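Local coordinates for sugar ABC transporter (Sugar-binding protein) (Bacillus halodurans, PDB 4YO7) that binds myo-inositol in the crystal and probably serves as the solute-binding component of a sugar ABC transporter, at residues T143-S153 against V304-E312; A83-V94 against V107-I118. All blocks are in the same frame, centred on the assembly; numbering follows the deposited sequence.

Interaction 1 of 2, residues T143-S153 against V304-E312; sequences TAFVGSESIQS and VEDAMIPYE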
loop_
_atom_site.group_PDB
_atom_site.type_symbol
_atom_site.label_atom_id
_atom_site.label_comp_id
_atom_site.label_asym_id
_atom_site.label_seq_id
_atom_site.Cartn_x
_atom_site.Cartn_y
_atom_site.Cartn_z
ATOM N N THR A 143 -10.774 -15.105 5.648
ATOM C CA THR A 143 -10.803 -16.280 4.769
ATOM C C THR A 143 -9.551 -16.348 3.899
ATOM O O THR A 143 -9.035 -17.418 3.627
ATOM C CB THR A 143 -12.033 -16.270 3.884
ATOM O OG1 THR A 143 -13.160 -16.011 4.711
ATOM C CG2 THR A 143 -12.217 -17.605 3.167
ATOM N N ALA A 144 -9.065 -15.188 3.481
ATOM C CA ALA A 144 -7.803 -15.105 2.746
ATOM C C ALA A 144 -7.299 -13.681 2.753
ATOM O O ALA A 144 -8.077 -12.756 2.937
ATOM C CB ALA A 144 -7.974 -15.604 1.291
ATOM N N PHE A 145 -5.988 -13.547 2.548
ATOM C CA PHE A 145 -5.320 -12.251 2.373
ATOM C C PHE A 145 -4.689 -12.207 0.992
ATOM O O PHE A 145 -4.019 -13.167 0.585
ATOM C CB PHE A 145 -4.226 -12.013 3.432
ATOM C CG PHE A 145 -3.488 -10.721 3.240
ATOM C CD1 PHE A 145 -4.103 -9.518 3.547
ATOM C CD2 PHE A 145 -2.203 -10.696 2.715
ATOM C CE1 PHE A 145 -3.454 -8.322 3.341
ATOM C CE2 PHE A 145 -1.529 -9.477 2.538
ATOM C CZ PHE A 145 -2.158 -8.297 2.847
ATOM N N VAL A 146 -4.922 -11.101 0.295
ATOM C CA VAL A 146 -4.314 -10.823 -1.009
ATOM C C VAL A 146 -3.567 -9.505 -0.910
ATOM O O VAL A 146 -4.170 -8.465 -0.691
ATOM C CB VAL A 146 -5.369 -10.746 -2.135
ATOM C CG1 VAL A 146 -4.700 -10.434 -3.447
ATOM C CG2 VAL A 146 -6.120 -12.067 -2.231
ATOM N N GLY A 147 -2.250 -9.562 -1.034
ATOM C CA GLY A 147 -1.440 -8.368 -0.880
ATOM C C GLY A 147 0.028 -8.694 -0.922
ATOM O O GLY A 147 0.420 -9.704 -1.465
ATOM N N SER A 148 0.837 -7.813 -0.338
ATOM C CA SER A 148 2.276 -7.942 -0.390
ATOM C C SER A 148 2.854 -7.707 0.991
ATOM O O SER A 148 2.264 -7.017 1.815
ATOM C CB SER A 148 2.845 -6.951 -1.391
ATOM O OG SER A 148 2.336 -7.218 -2.684
ATOM N N GLU A 149 4.020 -8.276 1.237
ATOM C CA GLU A 149 4.590 -8.286 2.582
ATOM C C GLU A 149 5.368 -6.998 2.860
ATOM O O GLU A 149 6.454 -6.790 2.323
ATOM C CB GLU A 149 5.506 -9.496 2.734
ATOM C CG GLU A 149 6.127 -9.624 4.115
ATOM C CD GLU A 149 5.122 -10.097 5.153
ATOM O OE1 GLU A 149 4.422 -11.107 4.891
ATOM O OE2 GLU A 149 5.033 -9.462 6.232
ATOM N N SER A 150 4.799 -6.139 3.695
ATOM C CA SER A 150 5.291 -4.788 3.843
ATOM C C SER A 150 6.757 -4.674 4.214
ATOM O O SER A 150 7.466 -3.836 3.649
ATOM C CB SER A 150 4.456 -4.070 4.904
ATOM O OG SER A 150 3.121 -3.965 4.471
ATOM N N ILE A 151 7.220 -5.489 5.159
ATOM C CA ILE A 151 8.601 -5.331 5.607
ATOM C C ILE A 151 9.575 -5.586 4.453
ATOM O O ILE A 151 10.646 -4.968 4.424
ATOM C CB ILE A 151 8.940 -6.243 6.793
ATOM C CG1 ILE A 151 10.281 -5.828 7.398
ATOM C CG2 ILE A 151 8.911 -7.688 6.386
ATOM C CD1 ILE A 151 10.586 -6.431 8.720
ATOM N N GLN A 152 9.186 -6.453 3.505
ATOM C CA GLN A 152 10.006 -6.765 2.323
ATOM C C GLN A 152 10.243 -5.482 1.509
ATOM O O GLN A 152 11.363 -5.238 1.023
ATOM C CB GLN A 152 9.341 -7.868 1.451
ATOM C CG GLN A 152 9.947 -8.073 0.026
ATOM C CD GLN A 152 9.267 -9.185 -0.848
ATOM O OE1 GLN A 152 8.099 -9.079 -1.276
ATOM N NE2 GLN A 152 10.034 -10.230 -1.146
ATOM N N SER A 153 9.216 -4.650 1.357
ATOM C CA SER A 153 9.415 -3.415 0.596
ATOM C C SER A 153 10.355 -2.427 1.315
ATOM O O SER A 153 11.171 -1.757 0.657
ATOM C CB SER A 153 8.078 -2.743 0.254
ATOM O OG SER A 153 7.359 -2.212 1.340
ATOM N N VAL A 304 -10.403 -21.239 -0.416
ATOM C CA VAL A 304 -9.433 -20.368 -1.054
ATOM C C VAL A 304 -8.168 -20.296 -0.213
ATOM O O VAL A 304 -8.072 -20.876 0.865
ATOM C CB VAL A 304 -10.029 -18.953 -1.283
ATOM C CG1 VAL A 304 -11.194 -19.039 -2.249
ATOM C CG2 VAL A 304 -10.460 -18.339 0.009
ATOM N N GLU A 305 -7.177 -19.607 -0.731
ATOM C CA GLU A 305 -5.943 -19.440 -0.004
ATOM C C GLU A 305 -5.381 -18.057 -0.264
ATOM O O GLU A 305 -5.815 -17.351 -1.187
ATOM C CB GLU A 305 -4.944 -20.514 -0.417
ATOM C CG GLU A 305 -4.613 -20.481 -1.886
ATOM C CD GLU A 305 -3.725 -21.642 -2.305
ATOM O OE1 GLU A 305 -4.055 -22.794 -1.950
ATOM O OE2 GLU A 305 -2.699 -21.403 -2.983
ATOM N N ASP A 306 -4.422 -17.684 0.563
ATOM C CA ASP A 306 -3.752 -16.385 0.418
ATOM C C ASP A 306 -3.046 -16.247 -0.923
ATOM O O ASP A 306 -2.590 -17.229 -1.514
ATOM C CB ASP A 306 -2.715 -16.185 1.497
ATOM C CG ASP A 306 -3.294 -16.154 2.904
ATOM O OD1 ASP A 306 -4.522 -16.043 3.078
ATOM O OD2 ASP A 306 -2.475 -16.200 3.844
ATOM N N ALA A 307 -2.897 -15.011 -1.370
ATOM C CA ALA A 307 -2.044 -14.698 -2.501
ATOM C C ALA A 307 -1.093 -13.584 -2.106
ATOM O O ALA A 307 -1.503 -12.444 -1.968
ATOM C CB ALA A 307 -2.877 -14.303 -3.680
HETATM N N MSE A 308 0.169 -13.941 -1.897
HETATM C CA MSE A 308 1.212 -12.983 -1.543
HETATM C C MSE A 308 1.987 -12.640 -2.787
HETATM O O MSE A 308 2.715 -13.476 -3.316
HETATM C CB MSE A 308 2.176 -13.551 -0.512
HETATM C CG MSE A 308 1.572 -13.990 0.762
HETATM SE SE MSE A 308 0.643 -12.511 1.623
HETATM C CE MSE A 308 1.933 -11.149 1.545
ATOM N N ILE A 309 1.833 -11.413 -3.254
ATOM C CA ILE A 309 2.471 -10.995 -4.482
ATOM C C ILE A 309 3.766 -10.264 -4.132
ATOM O O ILE A 309 3.762 -9.391 -3.264
ATOM C CB ILE A 309 1.531 -10.090 -5.297
ATOM C CG1 ILE A 309 0.190 -10.815 -5.506
ATOM C CG2 ILE A 309 2.195 -9.704 -6.616
ATOM C CD1 ILE A 309 -0.911 -9.970 -6.135
ATOM N N PRO A 310 4.883 -10.621 -4.795
ATOM C CA PRO A 310 6.150 -10.008 -4.393
ATOM C C PRO A 310 6.238 -8.527 -4.702
ATOM O O PRO A 310 5.691 -8.055 -5.687
ATOM C CB PRO A 310 7.200 -10.759 -5.220
ATOM C CG PRO A 310 6.541 -11.980 -5.693
ATOM C CD PRO A 310 5.077 -11.682 -5.804
ATOM N N TYR A 311 6.914 -7.808 -3.821
ATOM C CA TYR A 311 7.444 -6.497 -4.125
ATOM C C TYR A 311 8.692 -6.640 -5.020
ATOM O O TYR A 311 9.411 -7.639 -4.904
ATOM C CB TYR A 311 7.831 -5.773 -2.846
ATOM C CG TYR A 311 6.732 -5.113 -2.052
ATOM C CD1 TYR A 311 6.177 -3.914 -2.473
ATOM C CD2 TYR A 311 6.316 -5.637 -0.846
ATOM C CE1 TYR A 311 5.223 -3.261 -1.720
ATOM C CE2 TYR A 311 5.348 -4.998 -0.084
ATOM C CZ TYR A 311 4.818 -3.799 -0.536
ATOM O OH TYR A 311 3.884 -3.134 0.211
ATOM N N GLU A 312 8.960 -5.658 -5.884
ATOM C CA GLU A 312 10.145 -5.689 -6.762
ATOM C C GLU A 312 10.874 -4.353 -6.767
ATOM O O GLU A 312 10.273 -3.308 -7.004
ATOM C CB GLU A 312 9.742 -6.058 -8.198
ATOM C CG GLU A 312 8.920 -7.347 -8.302
ATOM C CD GLU A 312 8.479 -7.676 -9.720
ATOM O OE1 GLU A 312 9.127 -7.224 -10.686
ATOM O OE2 GLU A 312 7.477 -8.407 -9.869
HETATM O O HOH W 1 2.219 -3.956 2.003
HETATM O O HOH W 2 3.470 -6.344 -5.151
HETATM O O HOH W 3 5.115 -9.886 -0.839
#

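Interaction 2 of 2, residues A83-V94 against V107-I118; sequences AQNDSTQQMAQV and VNPVDTTSAVDI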
loop_
_atom_site.group_PDB
_atom_site.type_symbol
_atom_site.label_atom_id
_atom_site.label_comp_id
_atom_site.label_asym_id
_atom_site.label_seq_id
_atom_site.Cartn_x
_atom_site.Cartn_y
_atom_site.Cartn_z
ATOM N N ALA A 83 -14.925 3.687 1.830
ATOM C CA ALA A 83 -15.074 4.063 3.235
ATOM C C ALA A 83 -14.620 5.487 3.525
ATOM O O ALA A 83 -14.877 5.986 4.612
ATOM C CB ALA A 83 -14.314 3.105 4.122
ATOM N N GLN A 84 -13.940 6.120 2.567
ATOM C CA GLN A 84 -13.457 7.507 2.714
ATOM C C GLN A 84 -12.644 7.710 3.996
ATOM O O GLN A 84 -12.826 8.693 4.732
ATOM C CB GLN A 84 -14.641 8.480 2.661
ATOM C CG GLN A 84 -15.380 8.391 1.347
ATOM C CD GLN A 84 -16.631 9.278 1.294
ATOM O OE1 GLN A 84 -17.594 9.065 2.023
ATOM N NE2 GLN A 84 -16.606 10.269 0.438
ATOM N N ASN A 85 -11.779 6.741 4.269
ATOM C CA ASN A 85 -10.907 6.730 5.449
ATOM C C ASN A 85 -11.614 6.795 6.789
ATOM O O ASN A 85 -11.018 7.184 7.787
ATOM C CB ASN A 85 -9.916 7.897 5.362
ATOM C CG ASN A 85 -9.024 7.798 4.156
ATOM O OD1 ASN A 85 -8.342 6.789 3.968
ATOM N ND2 ASN A 85 -9.032 8.834 3.308
ATOM N N ASP A 86 -12.876 6.387 6.810
ATOM C CA ASP A 86 -13.722 6.458 7.995
ATOM C C ASP A 86 -14.106 5.041 8.450
ATOM O O ASP A 86 -14.821 4.330 7.747
ATOM C CB ASP A 86 -14.960 7.294 7.664
ATOM C CG ASP A 86 -15.873 7.528 8.859
ATOM O OD1 ASP A 86 -16.001 6.648 9.724
ATOM O OD2 ASP A 86 -16.508 8.599 8.907
ATOM N N SER A 87 -13.609 4.628 9.614
ATOM C CA SER A 87 -13.846 3.246 10.060
ATOM C C SER A 87 -15.299 3.000 10.395
ATOM O O SER A 87 -15.776 1.886 10.237
ATOM C CB SER A 87 -12.987 2.883 11.269
ATOM O OG SER A 87 -13.256 3.765 12.315
ATOM N N THR A 88 -16.016 4.026 10.843
ATOM C CA THR A 88 -17.438 3.856 11.114
ATOM C C THR A 88 -18.205 3.628 9.819
ATOM O O THR A 88 -19.100 2.781 9.741
ATOM C CB THR A 88 -18.005 5.070 11.860
ATOM O OG1 THR A 88 -17.267 5.243 13.079
ATOM C CG2 THR A 88 -19.466 4.870 12.197
ATOM N N GLN A 89 -17.837 4.356 8.781
ATOM C CA GLN A 89 -18.436 4.128 7.475
ATOM C C GLN A 89 -18.117 2.738 6.943
ATOM O O GLN A 89 -19.001 2.070 6.407
ATOM C CB GLN A 89 -17.964 5.206 6.502
ATOM C CG GLN A 89 -18.588 5.162 5.146
ATOM C CD GLN A 89 -18.440 6.509 4.435
ATOM O OE1 GLN A 89 -18.663 7.559 5.032
ATOM N NE2 GLN A 89 -18.038 6.482 3.180
ATOM N N GLN A 90 -16.875 2.279 7.102
ATOM C CA GLN A 90 -16.520 0.940 6.641
ATOM C C GLN A 90 -17.305 -0.118 7.393
ATOM O O GLN A 90 -17.794 -1.069 6.778
ATOM C CB GLN A 90 -15.029 0.670 6.779
ATOM C CG GLN A 90 -14.618 -0.637 6.148
ATOM C CD GLN A 90 -13.118 -0.695 5.895
ATOM O OE1 GLN A 90 -12.321 -0.721 6.832
ATOM N NE2 GLN A 90 -12.735 -0.697 4.631
HETATM N N MSE A 91 -17.422 0.031 8.719
HETATM C CA MSE A 91 -18.237 -0.897 9.503
HETATM C C MSE A 91 -19.694 -0.895 9.039
HETATM O O MSE A 91 -20.285 -1.960 8.948
HETATM C CB MSE A 91 -18.154 -0.573 11.006
HETATM C CG MSE A 91 -16.756 -0.707 11.567
HETATM SE SE MSE A 91 -16.797 -1.693 13.213
HETATM C CE MSE A 91 -17.666 -3.312 12.487
ATOM N N ALA A 92 -20.247 0.267 8.704
ATOM C CA ALA A 92 -21.639 0.346 8.242
ATOM C C ALA A 92 -21.814 -0.323 6.876
ATOM O O ALA A 92 -22.833 -0.958 6.618
ATOM C CB ALA A 92 -22.122 1.808 8.187
ATOM N N GLN A 93 -20.818 -0.200 6.009
ATOM C CA GLN A 93 -20.836 -0.883 4.727
ATOM C C GLN A 93 -20.820 -2.384 4.896
ATOM O O GLN A 93 -21.585 -3.104 4.276
ATOM C CB GLN A 93 -19.654 -0.395 3.868
ATOM C CG GLN A 93 -19.828 1.060 3.506
ATOM C CD GLN A 93 -18.619 1.728 2.868
ATOM O OE1 GLN A 93 -17.510 1.198 2.880
ATOM N NE2 GLN A 93 -18.845 2.920 2.300
ATOM N N VAL A 94 -19.951 -2.863 5.761
ATOM C CA VAL A 94 -19.878 -4.299 6.029
ATOM C C VAL A 94 -21.158 -4.832 6.666
ATOM O O VAL A 94 -21.648 -5.890 6.279
ATOM C CB VAL A 94 -18.643 -4.593 6.901
ATOM C CG1 VAL A 94 -18.600 -6.050 7.357
ATOM C CG2 VAL A 94 -17.399 -4.284 6.097
ATOM N N VAL A 107 -12.642 -6.581 1.903
ATOM C CA VAL A 107 -12.310 -5.370 2.668
ATOM C C VAL A 107 -10.831 -5.009 2.561
ATOM O O VAL A 107 -9.962 -5.857 2.691
ATOM C CB VAL A 107 -12.638 -5.522 4.169
ATOM C CG1 VAL A 107 -12.154 -4.315 4.985
ATOM C CG2 VAL A 107 -14.122 -5.692 4.356
ATOM N N ASN A 108 -10.592 -3.729 2.316
ATOM C CA ASN A 108 -9.292 -3.068 2.470
ATOM C C ASN A 108 -9.361 -2.175 3.759
ATOM O O ASN A 108 -9.975 -1.120 3.722
ATOM C CB ASN A 108 -9.052 -2.279 1.175
ATOM C CG ASN A 108 -7.892 -1.348 1.238
ATOM O OD1 ASN A 108 -8.070 -0.144 1.182
ATOM N ND2 ASN A 108 -6.671 -1.897 1.276
ATOM N N PRO A 109 -8.824 -2.640 4.916
ATOM C CA PRO A 109 -9.242 -2.010 6.188
ATOM C C PRO A 109 -8.732 -0.602 6.418
ATOM O O PRO A 109 -7.565 -0.339 6.216
ATOM C CB PRO A 109 -8.642 -2.902 7.275
ATOM C CG PRO A 109 -7.977 -4.032 6.589
ATOM C CD PRO A 109 -8.114 -3.923 5.125
ATOM N N VAL A 110 -9.617 0.256 6.898
ATOM C CA VAL A 110 -9.260 1.607 7.270
ATOM C C VAL A 110 -8.234 1.626 8.391
ATOM O O VAL A 110 -7.297 2.414 8.349
ATOM C CB VAL A 110 -10.531 2.390 7.651
ATOM C CG1 VAL A 110 -10.197 3.741 8.311
ATOM C CG2 VAL A 110 -11.378 2.569 6.394
ATOM N N ASP A 111 -8.373 0.755 9.380
ATOM C CA ASP A 111 -7.389 0.710 10.462
ATOM C C ASP A 111 -7.336 -0.671 11.099
ATOM O O ASP A 111 -8.220 -1.488 10.904
ATOM C CB ASP A 111 -7.681 1.787 11.512
ATOM C CG ASP A 111 -8.897 1.471 12.375
ATOM O OD1 ASP A 111 -9.943 2.095 12.150
ATOM O OD2 ASP A 111 -8.816 0.613 13.280
ATOM N N THR A 112 -6.258 -0.940 11.820
ATOM C CA THR A 112 -5.981 -2.306 12.239
ATOM C C THR A 112 -6.824 -2.732 13.433
ATOM O O THR A 112 -6.935 -3.903 13.698
ATOM C CB THR A 112 -4.518 -2.475 12.601
ATOM O OG1 THR A 112 -4.187 -1.484 13.577
ATOM C CG2 THR A 112 -3.653 -2.314 11.361
ATOM N N THR A 113 -7.423 -1.772 14.124
ATOM C CA THR A 113 -8.262 -2.087 15.268
ATOM C C THR A 113 -9.657 -2.493 14.817
ATOM O O THR A 113 -10.146 -3.572 15.172
ATOM C CB THR A 113 -8.333 -0.881 16.233
ATOM O OG1 THR A 113 -7.025 -0.632 16.753
ATOM C CG2 THR A 113 -9.269 -1.155 17.394
ATOM N N SER A 114 -10.282 -1.668 13.986
ATOM C CA SER A 114 -11.628 -1.971 13.516
ATOM C C SER A 114 -11.610 -3.178 12.577
ATOM O O SER A 114 -12.611 -3.895 12.475
ATOM C CB SER A 114 -12.261 -0.754 12.828
ATOM O OG SER A 114 -11.553 -0.329 11.697
ATOM N N ALA A 115 -10.482 -3.412 11.914
ATOM C CA ALA A 115 -10.334 -4.588 11.052
ATOM C C ALA A 115 -10.705 -5.858 11.816
ATOM O O ALA A 115 -11.325 -6.776 11.267
ATOM C CB ALA A 115 -8.920 -4.695 10.526
ATOM N N VAL A 116 -10.260 -5.952 13.067
ATOM C CA VAL A 116 -10.538 -7.159 13.860
ATOM C C VAL A 116 -12.028 -7.311 14.124
ATOM O O VAL A 116 -12.585 -8.405 13.999
ATOM C CB VAL A 116 -9.774 -7.134 15.209
ATOM C CG1 VAL A 116 -10.116 -8.352 16.073
ATOM C CG2 VAL A 116 -8.285 -7.091 14.941
ATOM N N ASP A 117 -12.686 -6.216 14.481
ATOM C CA ASP A 117 -14.124 -6.257 14.696
ATOM C C ASP A 117 -14.885 -6.640 13.419
ATOM O O ASP A 117 -15.875 -7.386 13.470
ATOM C CB ASP A 117 -14.624 -4.914 15.206
ATOM C CG ASP A 117 -14.012 -4.528 16.536
ATOM O OD1 ASP A 117 -13.817 -5.408 17.390
ATOM O OD2 ASP A 117 -13.708 -3.342 16.710
ATOM N N ILE A 118 -14.432 -6.114 12.285
ATOM C CA ILE A 118 -15.025 -6.438 10.996
ATOM C C ILE A 118 -14.896 -7.925 10.694
ATOM O O ILE A 118 -15.880 -8.580 10.353
ATOM C CB ILE A 118 -14.364 -5.601 9.868
ATOM C CG1 ILE A 118 -14.832 -4.144 9.977
ATOM C CG2 ILE A 118 -14.675 -6.186 8.486
ATOM C CD1 ILE A 118 -14.112 -3.172 9.037
HETATM O O HOH W 4 -11.336 2.608 14.403
HETATM O O HOH W 5 -10.985 -1.168 9.159
#

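Interaction 1 of 2, residues T143-S153 against V304-E312
Tyr311 pushes its ring between Ser148 and Ser153, and following it outward covers the end of the contact near the ligand. CB lies near Gln152 OE1, which accepts from Tyr311 N at 3.1 Å, the donor above the amide plane. From CG the ring extends with Ser153 CB squarely over its centre, 3.3 Å from the centroid, a CH-pi contact. The opposite face carries a second one, where Ser148 CB sits toward the rim. At the edge CE2 meets Glu149 O at 3.2 Å, in the turn leading into the helix that follows. The tip, OH, hydrogen-bonds Arg186, a residue of the inositol pocket, and shares a hydrogen bond with a water; that water donates to Ser148 O and to Ser150 OG, whose own partner is Glu181.

Ser148 OG, placed beside its own backbone N by chi1 of -61°, donates to Ile309 O at 2.7 Å. Upstream the backbones pair as parallel strands: Phe145 O accepts from Ala307 N, Ala307 O from Gly147 N, and Gly147 O from Ile309 N at 2.8 Å. Before the pairing begins, Asp306 OD1 takes the Phe145 N-H at 2.9 Å, met from above the carboxylate plane. Selenomethionine Met308, bent at chi2 and chi3, sets SE at the edge of the Phe145 ring, 3.5 Å from CD2, a Met-aromatic contact, while its CE reaches the Ser148-Glu149 peptide.

The 307-308 strand thus closes one edge of the six-stranded parallel sheet; beyond it the two segments cross side by side toward the second lobe, with Tyr311 packed at the hinge. With both faces covered and its hydroxyl bonded, the ring has little freedom to turn, consistent with a second-shell position that helps to orient Arg186 beside the ligand.

Interaction 2 of 2, residues A83-V94 against V107-I118
Gln90 and Val110 lie alongside one another, pointing opposite ways, and the glutamine amide ends against the backbone after the 104-107 strand. With CG anti to the backbone N (chi1 -173°) and the chain extended beyond it, the amide reaches two peptide groups at once. OE1 accepts from Val110 N at 2.9 Å, the donor tilted 22° from the carbonyl plane; NE2 gives an almost straight bond to Asn108 O, also 2.9 Å, which lies in the amide's own plane. A water donates to OE1 as well, and NE2 is also hydrogen-bonded to Ser51 OG. Cut back to alanine, this position is likely to leave Val110 N and Asn108 O without their side-chain mates and a gap between Val107 and Ile118.

Ile118 lies across the Gln90 chain, its CD1 3.9 Å from CG. Its CG1 touches Met91 CE, the two side chains set at a slant, and its CG2 rests against both methyls of Val94, which stands roughly perpendicular to Val107. At the helix starts, Ser87 CB lies 3.3 Å from Asp111 OD1, and a water joins Ser87 OG to that oxygen; Asp111 N-caps its helix through OD2.

The axes of segments 87-94 and 112-118 approach to 10.5 Å, 15° from parallel, their helices neighbours in the beta-alpha-beta succession of this lobe. Met121 packs beneath Met91 and Val94, while Ile129 of strand 129-132 backs Val107 and Ile118.

How the interactions relate
Both start from the same six-stranded sheet, but interaction 1 runs on across the hinge into the second lobe, whereas interaction 2 stays within the first. They do not touch: their centres lie 20 Å apart, their nearest atoms about 7 Å. Interaction 1 joins the sheet's outermost strand 307-308 to strand 144-147 and is held by backbone and side-chain bonds in equal number, with a tyrosine lodged beyond the strands. Interaction 2 packs two nearly parallel helices together and against the end of the more interior strand 104-107, with aliphatic side chains round one glutamine amide. Each is partly buried: Met308 and Asp306 are exposed in the first, Gln90, Val94 and Ile118 buried in the second. Both approach the inositol, through Tyr311 and Asn108.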